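Local coordinates for protein MIP07328p (Drosophila melanogaster, PDB 6FKK) that probably acts as an axon guidance cue of the semaphorin family, whose extracellular sema domain engages a receptor to give a chemorepellent signal, at residues C257-E262 and H372-L377; A272-V277 and L284-F289; N294-S299 and T378-H383; S299-F304 and H384-I389; I419-T424 and R432-V437. One frame throughout, in Å; residues are numbered along the deposited sequence.

Contact 1: residues C257-E262 and H372-L377. With NAG (2-acetamido-2-deoxy-beta-D-glucopyranose), chain B; MAN (alpha-D-mannopyranose), chain C; NAG (2-acetamido-2-deoxy-beta-D-glucopyranose), chain D.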
# COMPACT_ATOMS: atom_id res chain seq x y z
N CYS A 257 7.32 -10.19 -8.38
CA CYS A 257 8.41 -9.66 -7.57
C CYS A 257 9.34 -10.83 -7.27
O CYS A 257 9.11 -11.60 -6.34
CB CYS A 257 7.88 -9.01 -6.29
SG CYS A 257 9.16 -8.22 -5.29
N SER A 258 10.40 -10.96 -8.07
CA SER A 258 11.28 -12.11 -7.97
C SER A 258 12.70 -11.71 -8.33
O SER A 258 12.93 -10.74 -9.06
CB SER A 258 10.82 -13.25 -8.88
OG SER A 258 10.92 -12.88 -10.25
N VAL A 259 13.65 -12.48 -7.81
CA VAL A 259 15.06 -12.33 -8.15
C VAL A 259 15.34 -13.21 -9.36
O VAL A 259 15.17 -14.43 -9.28
CB VAL A 259 15.97 -12.71 -6.98
CG1 VAL A 259 17.43 -12.62 -7.39
CG2 VAL A 259 15.69 -11.81 -5.78
N PRO A 260 15.76 -12.64 -10.49
CA PRO A 260 15.91 -13.44 -11.71
C PRO A 260 17.04 -14.44 -11.61
O PRO A 260 17.96 -14.32 -10.79
CB PRO A 260 16.20 -12.38 -12.79
CG PRO A 260 16.81 -11.25 -12.03
CD PRO A 260 16.12 -11.23 -10.70
N GLY A 261 16.96 -15.45 -12.47
CA GLY A 261 17.97 -16.48 -12.52
C GLY A 261 17.44 -17.71 -13.24
O GLY A 261 16.32 -17.72 -13.75
N GLU A 262 18.28 -18.74 -13.27
CA GLU A 262 17.84 -20.02 -13.81
C GLU A 262 16.73 -20.62 -12.96
O GLU A 262 15.80 -21.25 -13.49
CB GLU A 262 19.02 -20.99 -13.90
CG GLU A 262 18.67 -22.35 -14.47
CD GLU A 262 19.88 -23.25 -14.66
OE1 GLU A 262 21.01 -22.77 -14.46
OE2 GLU A 262 19.69 -24.44 -15.01
N HIS A 372 13.13 -2.55 -13.13
CA HIS A 372 14.48 -3.10 -13.14
C HIS A 372 14.49 -4.62 -13.16
O HIS A 372 15.58 -5.21 -13.19
CB HIS A 372 15.33 -2.61 -11.96
CG HIS A 372 15.51 -1.13 -11.91
ND1 HIS A 372 15.70 -0.43 -10.74
CD2 HIS A 372 15.53 -0.20 -12.90
CE1 HIS A 372 15.83 0.85 -11.00
NE2 HIS A 372 15.73 1.02 -12.31
N GLY A 373 13.33 -5.28 -13.15
CA GLY A 373 13.29 -6.73 -13.24
C GLY A 373 13.78 -7.47 -12.02
O GLY A 373 14.04 -8.67 -12.10
N ARG A 374 13.91 -6.79 -10.88
CA ARG A 374 14.40 -7.40 -9.66
C ARG A 374 13.95 -6.54 -8.48
O ARG A 374 13.58 -5.37 -8.67
CB ARG A 374 15.93 -7.56 -9.67
CG ARG A 374 16.69 -6.26 -9.89
CD ARG A 374 18.17 -6.43 -9.57
NE ARG A 374 18.79 -7.54 -10.28
CZ ARG A 374 19.05 -8.73 -9.73
NH1 ARG A 374 18.75 -8.95 -8.46
NH2 ARG A 374 19.62 -9.69 -10.45
N PRO A 375 13.95 -7.08 -7.27
CA PRO A 375 13.57 -6.27 -6.11
C PRO A 375 14.55 -5.14 -5.87
O PRO A 375 15.76 -5.26 -6.10
CB PRO A 375 13.59 -7.28 -4.95
CG PRO A 375 13.44 -8.61 -5.59
CD PRO A 375 14.14 -8.50 -6.91
N LEU A 376 14.01 -4.01 -5.40
CA LEU A 376 14.85 -2.89 -5.01
C LEU A 376 15.56 -3.14 -3.69
O LEU A 376 16.58 -2.49 -3.41
CB LEU A 376 14.00 -1.62 -4.92
CG LEU A 376 13.24 -1.24 -6.19
CD1 LEU A 376 12.41 0.01 -5.96
CD2 LEU A 376 14.21 -1.05 -7.34
N LEU A 377 15.06 -4.06 -2.88
CA LEU A 377 15.68 -4.43 -1.61
C LEU A 377 15.19 -5.82 -1.24
O LEU A 377 14.00 -6.09 -1.34
CB LEU A 377 15.33 -3.43 -0.51
CG LEU A 377 15.81 -3.76 0.91
CD1 LEU A 377 17.31 -3.58 1.02
CD2 LEU A 377 15.10 -2.90 1.94
C1 NAG B . 12.29 -16.31 -15.79
C2 NAG B . 13.75 -16.21 -16.22
C3 NAG B . 14.05 -17.20 -17.34
C4 NAG B . 13.54 -18.60 -17.01
C5 NAG B . 12.10 -18.55 -16.50
C6 NAG B . 11.61 -19.89 -15.99
C7 NAG B . 15.06 -14.13 -16.10
C8 NAG B . 15.25 -12.76 -16.67
N2 NAG B . 14.07 -14.86 -16.64
O3 NAG B . 15.45 -17.24 -17.56
O4 NAG B . 13.53 -19.39 -18.20
O5 NAG B . 12.00 -17.63 -15.41
O6 NAG B . 10.40 -19.74 -15.25
O7 NAG B . 15.76 -14.57 -15.20
C1 MAN C . 16.38 -27.44 -18.82
C2 MAN C . 16.12 -28.87 -18.23
C3 MAN C . 15.51 -28.81 -16.82
C4 MAN C . 16.20 -27.75 -15.94
C5 MAN C . 16.11 -26.42 -16.65
C6 MAN C . 16.65 -25.24 -15.85
O2 MAN C . 17.34 -29.52 -18.02
O3 MAN C . 15.58 -30.07 -16.20
O4 MAN C . 15.55 -27.67 -14.69
O5 MAN C . 16.88 -26.52 -17.86
O6 MAN C . 17.47 -25.74 -14.81
C1 NAG D . 8.79 -13.36 -13.33
C2 NAG D . 8.45 -14.44 -14.35
C3 NAG D . 9.64 -15.37 -14.56
C4 NAG D . 10.93 -14.59 -14.81
C5 NAG D . 11.10 -13.48 -13.78
C6 NAG D . 12.27 -12.57 -14.08
C7 NAG D . 6.08 -15.08 -14.52
C8 NAG D . 4.99 -15.94 -13.96
N2 NAG D . 7.28 -15.19 -13.94
O3 NAG D . 9.34 -16.22 -15.66
O4 NAG D . 12.07 -15.44 -14.66
O5 NAG D . 9.93 -12.65 -13.75
O6 NAG D . 12.14 -11.93 -15.33
O7 NAG D . 5.89 -14.31 -15.46
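Arg-374 bends to lay its guanidinium against the ring of Pro-260. Its CG sits in the crowded position between the backbone N and the carbonyl carbon (chi1 56°), and a second bend at chi3 turns the plane so that Pro-260 CD lies over one face, toward the rim; Pro-260 CG is 3.6 Å from Arg-374 NH2. Val-259 places CG1 anti to its backbone N (chi1 177°), obliquely 4.0 Å from Arg-374 NH1, while its other branch, CG2, meets Pro-375 CD at 3.8 Å, the two side chains crossing at about a right angle. The contact joins the end of strand 251-259 of the sema beta-propeller to the loop before strand 377-380, and Cys-257, disulfide-bonded to Cys-302, brings its SG to 4.3 Å from Pro-375 CG. Beyond Pro-260 the chain runs along an attached glycan: Gly-261 N gives a weak hydrogen bond to O7 of an N-acetylglucosamine, and the extended Glu-262 side chain accepts one at OE2 from mannose O6, 2.6 Å away.

Contact 2: residues A272-V277 and L284-F289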
# COMPACT_ATOMS: atom_id res chain seq x y z
N ALA A 272 1.98 -4.68 1.57
CA ALA A 272 1.64 -3.27 1.61
C ALA A 272 2.01 -2.61 0.29
O ALA A 272 2.90 -3.09 -0.42
CB ALA A 272 2.35 -2.55 2.77
N ILE A 273 1.32 -1.52 -0.02
CA ILE A 273 1.63 -0.70 -1.19
C ILE A 273 1.64 0.76 -0.77
O ILE A 273 1.08 1.15 0.26
CB ILE A 273 0.65 -0.91 -2.36
CG1 ILE A 273 -0.75 -0.42 -1.97
CG2 ILE A 273 0.62 -2.37 -2.78
CD1 ILE A 273 -1.71 -0.36 -3.14
N SER A 274 2.28 1.57 -1.58
CA SER A 274 2.32 3.01 -1.43
C SER A 274 1.38 3.66 -2.44
O SER A 274 0.94 3.02 -3.40
CB SER A 274 3.74 3.53 -1.65
OG SER A 274 4.13 3.38 -3.00
N PRO A 275 1.03 4.94 -2.25
CA PRO A 275 0.28 5.65 -3.29
C PRO A 275 1.10 5.73 -4.57
O PRO A 275 2.30 5.45 -4.59
CB PRO A 275 0.05 7.04 -2.68
CG PRO A 275 0.17 6.83 -1.21
CD PRO A 275 1.19 5.75 -1.03
N ILE A 276 0.44 6.13 -5.65
CA ILE A 276 1.15 6.29 -6.92
C ILE A 276 2.18 7.39 -6.77
O ILE A 276 1.87 8.52 -6.38
CB ILE A 276 0.17 6.59 -8.06
CG1 ILE A 276 -0.69 5.36 -8.36
CG2 ILE A 276 0.93 7.00 -9.31
CD1 ILE A 276 -1.55 5.51 -9.60
N VAL A 277 3.44 7.06 -7.07
CA VAL A 277 4.56 7.98 -6.96
C VAL A 277 4.91 8.49 -8.35
O VAL A 277 4.94 7.71 -9.32
CB VAL A 277 5.77 7.29 -6.29
CG1 VAL A 277 7.01 8.15 -6.42
CG2 VAL A 277 5.47 7.00 -4.83
N LEU A 284 4.86 5.29 -10.54
CA LEU A 284 5.33 4.08 -9.87
C LEU A 284 4.46 3.74 -8.67
O LEU A 284 3.85 4.62 -8.05
CB LEU A 284 6.78 4.25 -9.40
CG LEU A 284 7.89 3.70 -10.30
CD1 LEU A 284 7.71 4.15 -11.75
CD2 LEU A 284 9.25 4.13 -9.77
N ILE A 285 4.40 2.45 -8.36
CA ILE A 285 3.77 1.94 -7.15
C ILE A 285 4.77 1.02 -6.47
O ILE A 285 5.17 0.00 -7.04
CB ILE A 285 2.46 1.19 -7.44
CG1 ILE A 285 1.37 2.15 -7.93
CG2 ILE A 285 1.98 0.45 -6.21
CD1 ILE A 285 0.02 1.49 -8.14
N TYR A 286 5.18 1.39 -5.26
CA TYR A 286 6.10 0.58 -4.48
C TYR A 286 5.32 -0.35 -3.56
O TYR A 286 4.35 0.05 -2.92
CB TYR A 286 7.03 1.47 -3.65
CG TYR A 286 7.96 2.33 -4.47
CD1 TYR A 286 7.53 3.54 -5.01
CD2 TYR A 286 9.28 1.95 -4.70
CE1 TYR A 286 8.38 4.33 -5.75
CE2 TYR A 286 10.13 2.74 -5.44
CZ TYR A 286 9.68 3.93 -5.97
OH TYR A 286 10.53 4.71 -6.71
N ALA A 287 5.75 -1.61 -3.51
CA ALA A 287 5.06 -2.62 -2.73
C ALA A 287 6.06 -3.46 -1.94
O ALA A 287 7.23 -3.58 -2.31
CB ALA A 287 4.21 -3.53 -3.63
N VAL A 288 5.57 -4.04 -0.85
CA VAL A 288 6.36 -4.89 0.03
C VAL A 288 5.85 -6.32 -0.10
O VAL A 288 4.65 -6.57 0.00
CB VAL A 288 6.28 -4.41 1.49
CG1 VAL A 288 6.87 -5.46 2.41
CG2 VAL A 288 7.01 -3.09 1.64
N PHE A 289 6.77 -7.26 -0.33
CA PHE A 289 6.45 -8.66 -0.50
C PHE A 289 7.22 -9.51 0.50
O PHE A 289 8.37 -9.20 0.82
CB PHE A 289 6.77 -9.15 -1.92
CG PHE A 289 5.96 -8.48 -3.00
CD1 PHE A 289 6.30 -7.21 -3.45
CD2 PHE A 289 4.89 -9.13 -3.58
CE1 PHE A 289 5.57 -6.61 -4.45
CE2 PHE A 289 4.15 -8.53 -4.58
CZ PHE A 289 4.49 -7.26 -5.01
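At Ser-274 to Ile-276 one strand of this hairpin swells away from its partner, shifting the antiparallel register by one between Ile-273 and Val-277. Pro-275 rides outward on the swelling, while the Ser-274 hydroxyl turns toward the partner strand. Its OG accepts from Tyr-286 N at 3.2 Å and donates to a lone pair of Pro-275 O. The same oxygen and Val-277 CB, 4.0 Å from Tyr-286 CE1, lie in the plane of the Tyr-286 ring, which meets them with its edge. Beneath, the Ile-285 branches fit between two isoleucines: CG1 crosses Ile-276 CG1 obliquely at 3.8 Å, and CG2 is 4.3 Å from Ile-273 CB. Regular pairing resumes with Val-277 N to Leu-284 O, 2.7 Å and 174°. An alanine at Ser-274, lacking this acceptor for Tyr-286 N, would probably loosen the irregular segment. In this buried hairpin of the sema propeller, a single hydroxyl thus replaces the backbone partner lost where the register slips, between regular backbone hydrogen bonds and apolar side chains.

Contact 3: residues N294-S299 and T378-H383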
# COMPACT_ATOMS: atom_id res chain seq x y z
N ASN A 294 7.17 -21.86 3.37
CA ASN A 294 8.10 -22.95 3.09
C ASN A 294 9.46 -22.43 2.69
O ASN A 294 10.48 -22.84 3.25
CB ASN A 294 7.54 -23.84 1.97
CG ASN A 294 6.99 -23.02 0.84
OD1 ASN A 294 7.71 -22.69 -0.10
ND2 ASN A 294 5.72 -22.62 0.96
N ALA A 295 9.49 -21.58 1.67
CA ALA A 295 10.69 -20.85 1.33
C ALA A 295 11.21 -20.14 2.58
O ALA A 295 10.44 -19.73 3.45
CB ALA A 295 10.41 -19.84 0.22
N ILE A 296 12.53 -20.05 2.68
CA ILE A 296 13.18 -19.43 3.83
C ILE A 296 12.58 -18.05 4.04
O ILE A 296 12.22 -17.37 3.06
CB ILE A 296 14.70 -19.37 3.63
CG1 ILE A 296 15.05 -18.70 2.30
CG2 ILE A 296 15.31 -20.76 3.72
CD1 ILE A 296 16.52 -18.83 1.92
N PRO A 297 12.43 -17.59 5.29
CA PRO A 297 11.79 -16.29 5.53
C PRO A 297 12.52 -15.18 4.79
O PRO A 297 13.73 -15.00 4.93
CB PRO A 297 11.89 -16.12 7.05
CG PRO A 297 12.94 -17.09 7.49
CD PRO A 297 12.85 -18.24 6.54
N GLY A 298 11.76 -14.43 3.99
CA GLY A 298 12.34 -13.39 3.16
C GLY A 298 11.35 -12.28 2.92
O GLY A 298 10.14 -12.49 2.87
N SER A 299 11.89 -11.07 2.78
CA SER A 299 11.10 -9.88 2.47
C SER A 299 11.75 -9.15 1.31
O SER A 299 12.97 -9.24 1.09
CB SER A 299 10.99 -8.95 3.67
OG SER A 299 10.48 -9.64 4.79
N THR A 378 16.11 -6.69 -0.83
CA THR A 378 15.76 -8.01 -0.35
C THR A 378 16.25 -8.19 1.08
O THR A 378 17.31 -7.67 1.46
CB THR A 378 16.35 -9.12 -1.24
OG1 THR A 378 17.78 -9.08 -1.17
CG2 THR A 378 15.90 -8.94 -2.68
N LYS A 379 15.47 -8.92 1.88
CA LYS A 379 15.82 -9.25 3.26
C LYS A 379 15.50 -10.73 3.47
O LYS A 379 14.34 -11.08 3.66
CB LYS A 379 15.08 -8.37 4.25
CG LYS A 379 15.72 -7.02 4.51
CD LYS A 379 14.97 -6.25 5.59
CE LYS A 379 15.85 -5.19 6.23
NZ LYS A 379 17.02 -5.80 6.92
N VAL A 380 16.53 -11.57 3.44
CA VAL A 380 16.36 -13.02 3.48
C VAL A 380 17.11 -13.58 4.68
O VAL A 380 18.20 -13.11 5.02
CB VAL A 380 16.84 -13.68 2.17
CG1 VAL A 380 16.50 -15.16 2.15
CG2 VAL A 380 16.21 -12.98 0.98
N ASN A 381 16.51 -14.60 5.32
CA ASN A 381 17.11 -15.28 6.46
C ASN A 381 17.38 -14.32 7.62
O ASN A 381 18.42 -14.38 8.28
CB ASN A 381 18.39 -16.02 6.06
CG ASN A 381 18.11 -17.39 5.47
OD1 ASN A 381 17.28 -18.14 5.98
ND2 ASN A 381 18.80 -17.72 4.38
N LEU A 382 16.43 -13.42 7.87
CA LEU A 382 16.52 -12.47 8.96
C LEU A 382 15.36 -12.69 9.93
O LEU A 382 14.33 -13.26 9.57
CB LEU A 382 16.50 -11.03 8.44
CG LEU A 382 17.64 -10.69 7.47
CD1 LEU A 382 17.51 -9.26 6.96
CD2 LEU A 382 18.99 -10.92 8.12
N HIS A 383 15.55 -12.22 11.16
CA HIS A 383 14.56 -12.41 12.21
C HIS A 383 13.43 -11.39 12.17
O HIS A 383 12.76 -11.17 13.19
CB HIS A 383 15.25 -12.37 13.58
CG HIS A 383 16.22 -13.49 13.80
ND1 HIS A 383 15.88 -14.82 13.61
CD2 HIS A 383 17.51 -13.49 14.21
CE1 HIS A 383 16.93 -15.58 13.88
NE2 HIS A 383 17.93 -14.80 14.24
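The tight part of this contact is backbone against backbone. Ser-299 and Lys-379 form an antiparallel hydrogen-bonded pair, Ser-299 N to Lys-379 O and Lys-379 N to Ser-299 O, both 2.6 Å, with each donor lifted 25-27° out of the plane of the carbonyl it meets. Next along, Gly-298 faces Val-380 in a non-hydrogen-bonded pair whose CA atoms are 4.0 Å apart. A third bond, Asn-381 N to Pro-297 O at 2.8 Å, runs almost along the C=O axis and marks the end of the pairing, since Asn-381 takes a left-handed backbone conformation that turns the chain out of the strand. From here outward the packing loosens. Ile-296, largely solvent-exposed, crosses obliquely over its neighbours, its CD1 touching Val-380 CG1 at 3.7 Å and Asn-381 ND2 at 3.5 Å in plain van der Waals contact. Lys-379 leads its amine away, bending at chi4 (-62°) to a salt bridge with Glu-440 on strand 432-442. The pairing adds 377-380 as the edge strand beside 298-305, consistent with the propeller blade of semaphorins whose last two strands are separated in sequence by a long insertion.

Contact 4: residues S299-F304 and H384-I389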
# COMPACT_ATOMS: atom_id res chain seq x y z
N SER A 299 11.89 -11.07 2.78
CA SER A 299 11.10 -9.88 2.47
C SER A 299 11.75 -9.15 1.31
O SER A 299 12.97 -9.24 1.09
CB SER A 299 10.99 -8.95 3.67
OG SER A 299 10.48 -9.64 4.79
N ALA A 300 10.94 -8.40 0.56
CA ALA A 300 11.46 -7.67 -0.59
C ALA A 300 10.59 -6.46 -0.86
O ALA A 300 9.41 -6.42 -0.52
CB ALA A 300 11.52 -8.56 -1.83
N VAL A 301 11.20 -5.46 -1.49
CA VAL A 301 10.51 -4.27 -1.97
C VAL A 301 10.61 -4.25 -3.49
O VAL A 301 11.72 -4.24 -4.04
CB VAL A 301 11.09 -2.98 -1.37
CG1 VAL A 301 10.46 -1.77 -2.04
CG2 VAL A 301 10.86 -2.95 0.13
N CYS A 302 9.47 -4.25 -4.16
CA CYS A 302 9.42 -4.13 -5.61
C CYS A 302 8.62 -2.89 -5.99
O CYS A 302 7.69 -2.48 -5.28
CB CYS A 302 8.79 -5.37 -6.27
SG CYS A 302 9.90 -6.77 -6.51
N ALA A 303 8.98 -2.30 -7.12
CA ALA A 303 8.27 -1.17 -7.69
C ALA A 303 7.70 -1.58 -9.04
O ALA A 303 8.34 -2.32 -9.80
CB ALA A 303 9.19 0.05 -7.86
N PHE A 304 6.49 -1.11 -9.33
CA PHE A 304 5.80 -1.46 -10.56
C PHE A 304 5.38 -0.19 -11.29
O PHE A 304 4.91 0.76 -10.67
CB PHE A 304 4.58 -2.34 -10.28
CG PHE A 304 4.92 -3.68 -9.72
CD1 PHE A 304 5.03 -3.87 -8.35
CD2 PHE A 304 5.13 -4.76 -10.55
CE1 PHE A 304 5.34 -5.11 -7.83
CE2 PHE A 304 5.44 -6.00 -10.04
CZ PHE A 304 5.54 -6.18 -8.67
N HIS A 384 13.20 -10.75 11.02
CA HIS A 384 12.09 -9.81 10.89
C HIS A 384 11.67 -9.73 9.43
O HIS A 384 12.45 -10.01 8.52
CB HIS A 384 12.46 -8.42 11.42
CG HIS A 384 13.63 -7.79 10.73
ND1 HIS A 384 14.87 -7.69 11.31
CD2 HIS A 384 13.73 -7.22 9.51
CE1 HIS A 384 15.70 -7.09 10.47
NE2 HIS A 384 15.03 -6.79 9.37
N ARG A 385 10.41 -9.35 9.22
CA ARG A 385 9.85 -9.17 7.90
C ARG A 385 9.42 -7.72 7.70
O ARG A 385 9.05 -7.04 8.66
CB ARG A 385 8.64 -10.09 7.68
CG ARG A 385 8.92 -11.58 7.84
CD ARG A 385 7.63 -12.39 7.83
NE ARG A 385 7.87 -13.83 7.84
CZ ARG A 385 7.90 -14.59 6.75
NH1 ARG A 385 7.69 -14.05 5.56
NH2 ARG A 385 8.12 -15.90 6.86
N LEU A 386 9.47 -7.26 6.46
CA LEU A 386 8.99 -5.93 6.13
C LEU A 386 7.47 -5.90 6.12
O LEU A 386 6.82 -6.86 5.72
CB LEU A 386 9.53 -5.48 4.78
CG LEU A 386 11.05 -5.34 4.63
CD1 LEU A 386 11.41 -4.85 3.24
CD2 LEU A 386 11.64 -4.42 5.69
N THR A 387 6.90 -4.76 6.56
CA THR A 387 5.46 -4.67 6.74
C THR A 387 4.85 -3.40 6.15
O THR A 387 3.68 -3.42 5.74
CB THR A 387 5.10 -4.75 8.23
OG1 THR A 387 5.77 -3.70 8.95
CG2 THR A 387 5.51 -6.10 8.81
N ALA A 388 5.60 -2.30 6.09
CA ALA A 388 5.07 -1.02 5.65
C ALA A 388 5.98 -0.41 4.59
O ALA A 388 7.12 -0.85 4.39
CB ALA A 388 4.91 -0.05 6.84
N ILE A 389 5.48 0.63 3.92
CA ILE A 389 6.19 1.25 2.81
C ILE A 389 5.76 2.71 2.73
O ILE A 389 4.60 3.05 2.98
CB ILE A 389 5.92 0.50 1.49
CG1 ILE A 389 6.70 1.11 0.33
CG2 ILE A 389 4.43 0.46 1.19
CD1 ILE A 389 8.14 0.66 0.26
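Two flat groups, the His-384 imidazole and the Arg-385 guanidinium, border this contact, and neither stacks by face or edge on strand 299-304. His-384 NE2 is directed to Lys-379 NZ in a weak hydrogen bond, and the extended Arg-385 chain carries NH1 to a similarly weak one with Thr-291 O. What Arg-385 offers strand 299-304 is its base: CA and CB lie together against the Ser-299 hydroxyl, CB 3.5 Å from Ser-299 OG. That oxygen, held anti to its own carbonyl carbon (chi1 -54°), accepts from Leu-386 N at 3.1 Å with an N-H...O angle of 157°, the one hydrogen bond across the contact. The two strands belong to separate sheets, one containing 282-290 and 298-305 and the other opening with 386-396, and run nearly parallel, 23° between their directions and 7.7 Å between their axes. This is face-to-face packing of neighbouring blades in the sema beta-propeller, made by side chains. Leu-386 has CG anti to its carbonyl carbon and leans over Ser-299, CG to CB 3.7 Å, so that CD1 reaches Val-301 CG2, also at 3.7 Å, the two side chains crossing at about a right angle. Val-301 uses its other branch for Ile-389: CG1 meets Ile-389 CD1 obliquely at 4.1 Å. Val-288 of the adjacent strand 282-290 touches Leu-386, and Ile-406 of strand 402-410 packs on Ile-389.

Contact 5: residues I419-T424 and R432-V437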
# COMPACT_ATOMS: atom_id res chain seq x y z
N ILE A 419 18.03 4.20 -1.04
CA ILE A 419 17.84 4.66 -2.41
C ILE A 419 18.49 3.64 -3.34
O ILE A 419 19.24 2.77 -2.92
CB ILE A 419 18.42 6.07 -2.65
CG1 ILE A 419 19.94 6.05 -2.49
CG2 ILE A 419 17.78 7.08 -1.71
CD1 ILE A 419 20.61 7.35 -2.87
N ASN A 420 18.18 3.77 -4.63
CA ASN A 420 18.71 2.88 -5.65
C ASN A 420 19.56 3.66 -6.63
O ASN A 420 19.22 4.79 -7.00
CB ASN A 420 17.58 2.16 -6.40
CG ASN A 420 16.84 1.17 -5.53
OD1 ASN A 420 15.64 1.30 -5.29
ND2 ASN A 420 17.56 0.15 -5.06
N ILE A 421 20.67 3.06 -7.05
CA ILE A 421 21.56 3.64 -8.05
C ILE A 421 21.81 2.58 -9.11
O ILE A 421 22.26 1.47 -8.79
CB ILE A 421 22.89 4.12 -7.44
CG1 ILE A 421 22.66 5.35 -6.55
CG2 ILE A 421 23.90 4.43 -8.54
CD1 ILE A 421 23.92 5.86 -5.89
N LEU A 422 21.51 2.91 -10.36
CA LEU A 422 21.67 2.00 -11.48
C LEU A 422 22.90 2.41 -12.28
O LEU A 422 22.98 3.55 -12.75
CB LEU A 422 20.42 2.00 -12.36
CG LEU A 422 20.37 0.99 -13.52
CD1 LEU A 422 20.42 -0.43 -12.99
CD2 LEU A 422 19.13 1.21 -14.37
N SER A 423 23.84 1.48 -12.44
CA SER A 423 25.10 1.75 -13.11
C SER A 423 25.03 1.31 -14.57
O SER A 423 24.51 0.23 -14.88
CB SER A 423 26.26 1.04 -12.41
OG SER A 423 26.04 -0.36 -12.36
N THR A 424 25.56 2.15 -15.46
CA THR A 424 25.59 1.89 -16.89
C THR A 424 27.03 1.61 -17.31
O THR A 424 27.90 2.48 -17.16
CB THR A 424 25.02 3.06 -17.68
OG1 THR A 424 23.60 3.12 -17.51
CG2 THR A 424 25.34 2.92 -19.17
N ARG A 432 24.01 -2.99 -13.54
CA ARG A 432 23.98 -3.42 -12.15
C ARG A 432 23.20 -2.42 -11.32
O ARG A 432 23.51 -1.22 -11.32
CB ARG A 432 25.40 -3.60 -11.59
CG ARG A 432 25.41 -4.07 -10.14
CD ARG A 432 26.83 -4.23 -9.60
NE ARG A 432 26.82 -4.63 -8.20
CZ ARG A 432 26.81 -3.78 -7.18
NH1 ARG A 432 26.80 -2.47 -7.40
NH2 ARG A 432 26.80 -4.24 -5.93
N LEU A 433 22.19 -2.91 -10.60
CA LEU A 433 21.40 -2.11 -9.68
C LEU A 433 21.86 -2.40 -8.26
O LEU A 433 21.84 -3.55 -7.82
CB LEU A 433 19.91 -2.43 -9.83
CG LEU A 433 18.98 -1.96 -8.71
CD1 LEU A 433 18.85 -0.45 -8.72
CD2 LEU A 433 17.62 -2.62 -8.84
N LYS A 434 22.28 -1.36 -7.55
CA LYS A 434 22.71 -1.50 -6.17
C LYS A 434 21.78 -0.74 -5.24
O LYS A 434 21.04 0.16 -5.66
CB LYS A 434 24.16 -1.03 -5.98
CG LYS A 434 24.41 0.45 -6.19
CD LYS A 434 25.88 0.77 -5.94
CE LYS A 434 26.18 2.26 -6.04
NZ LYS A 434 27.61 2.54 -5.74
N THR A 435 21.81 -1.12 -3.97
CA THR A 435 20.91 -0.59 -2.95
C THR A 435 21.74 0.16 -1.91
O THR A 435 22.48 -0.47 -1.14
CB THR A 435 20.09 -1.71 -2.30
OG1 THR A 435 19.32 -2.38 -3.31
CG2 THR A 435 19.16 -1.15 -1.24
N VAL A 436 21.60 1.48 -1.88
CA VAL A 436 22.31 2.32 -0.92
C VAL A 436 21.43 2.44 0.31
O VAL A 436 20.46 3.20 0.33
CB VAL A 436 22.65 3.69 -1.51
CG1 VAL A 436 23.42 4.53 -0.50
CG2 VAL A 436 23.45 3.53 -2.80
N VAL A 437 21.76 1.68 1.36
CA VAL A 437 21.01 1.73 2.60
C VAL A 437 21.44 2.96 3.39
O VAL A 437 22.61 3.08 3.77
CB VAL A 437 21.21 0.45 3.42
CG1 VAL A 437 20.58 0.59 4.80
CG2 VAL A 437 20.63 -0.74 2.68
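Strands 419-423 and 432-437 run antiparallel at 150°, in register from Ile-419 with Val-436 to Ser-423 with Arg-432. They form the beta hairpin that makes the last two strands of a four-stranded blade of the sema propeller. On one face Ile-419 lies alongside Val-436, CG1 to CB 3.7 Å, and Ile-421 reaches obliquely with CD1 to 3.9 Å from Val-436 CG2. Lys-434 starts from the crowded position (chi1 66°) and then extends beside Ile-421, its CE 4.0 Å from Ile-421 CG2, so that NZ can bond Asn-524 in the plexin-repeat region. On the other face Leu-433 CD1 crosses Asn-420 CB at 3.7 Å, and Leu-422 CD1 meets Leu-433 CB at about a right angle. Asn-420 and Thr-435 point the same way and both bond the carbonyl oxygen of Leu-376. At the end of the pairing next to the connecting loop, a valine in place of Ser-423 would probably weaken the grip on the Arg-432 carbonyl, which would keep one donor instead of two. Arg-432 O accepts from Ser-423 N almost straight (175°) and from Ser-423 OG on a lone pair, each at 2.9 Å.

In the fold
From the N terminus, 257-262 comes first and finds its partner only at 372-377, so contact 1 closes a long loop. Within that loop lies contact 2, a short hairpin complete before 294. Contacts 3 and 4 start inside the same loop but end beyond it, at 378-383 and 384-389, so both cross contact 1; they also cross each other and share Ser-299. Contact 5 follows in series as a second hairpin. Contacts 1 to 3 thus all tie parts of one propeller sheet, with the Cys-257 to Cys-302 disulfide linking contacts 1 and 4. Contact 4 leads to the next blade, and Leu-376 O, held by Thr-435 and Asn-420, ties contact 1 to contact 5.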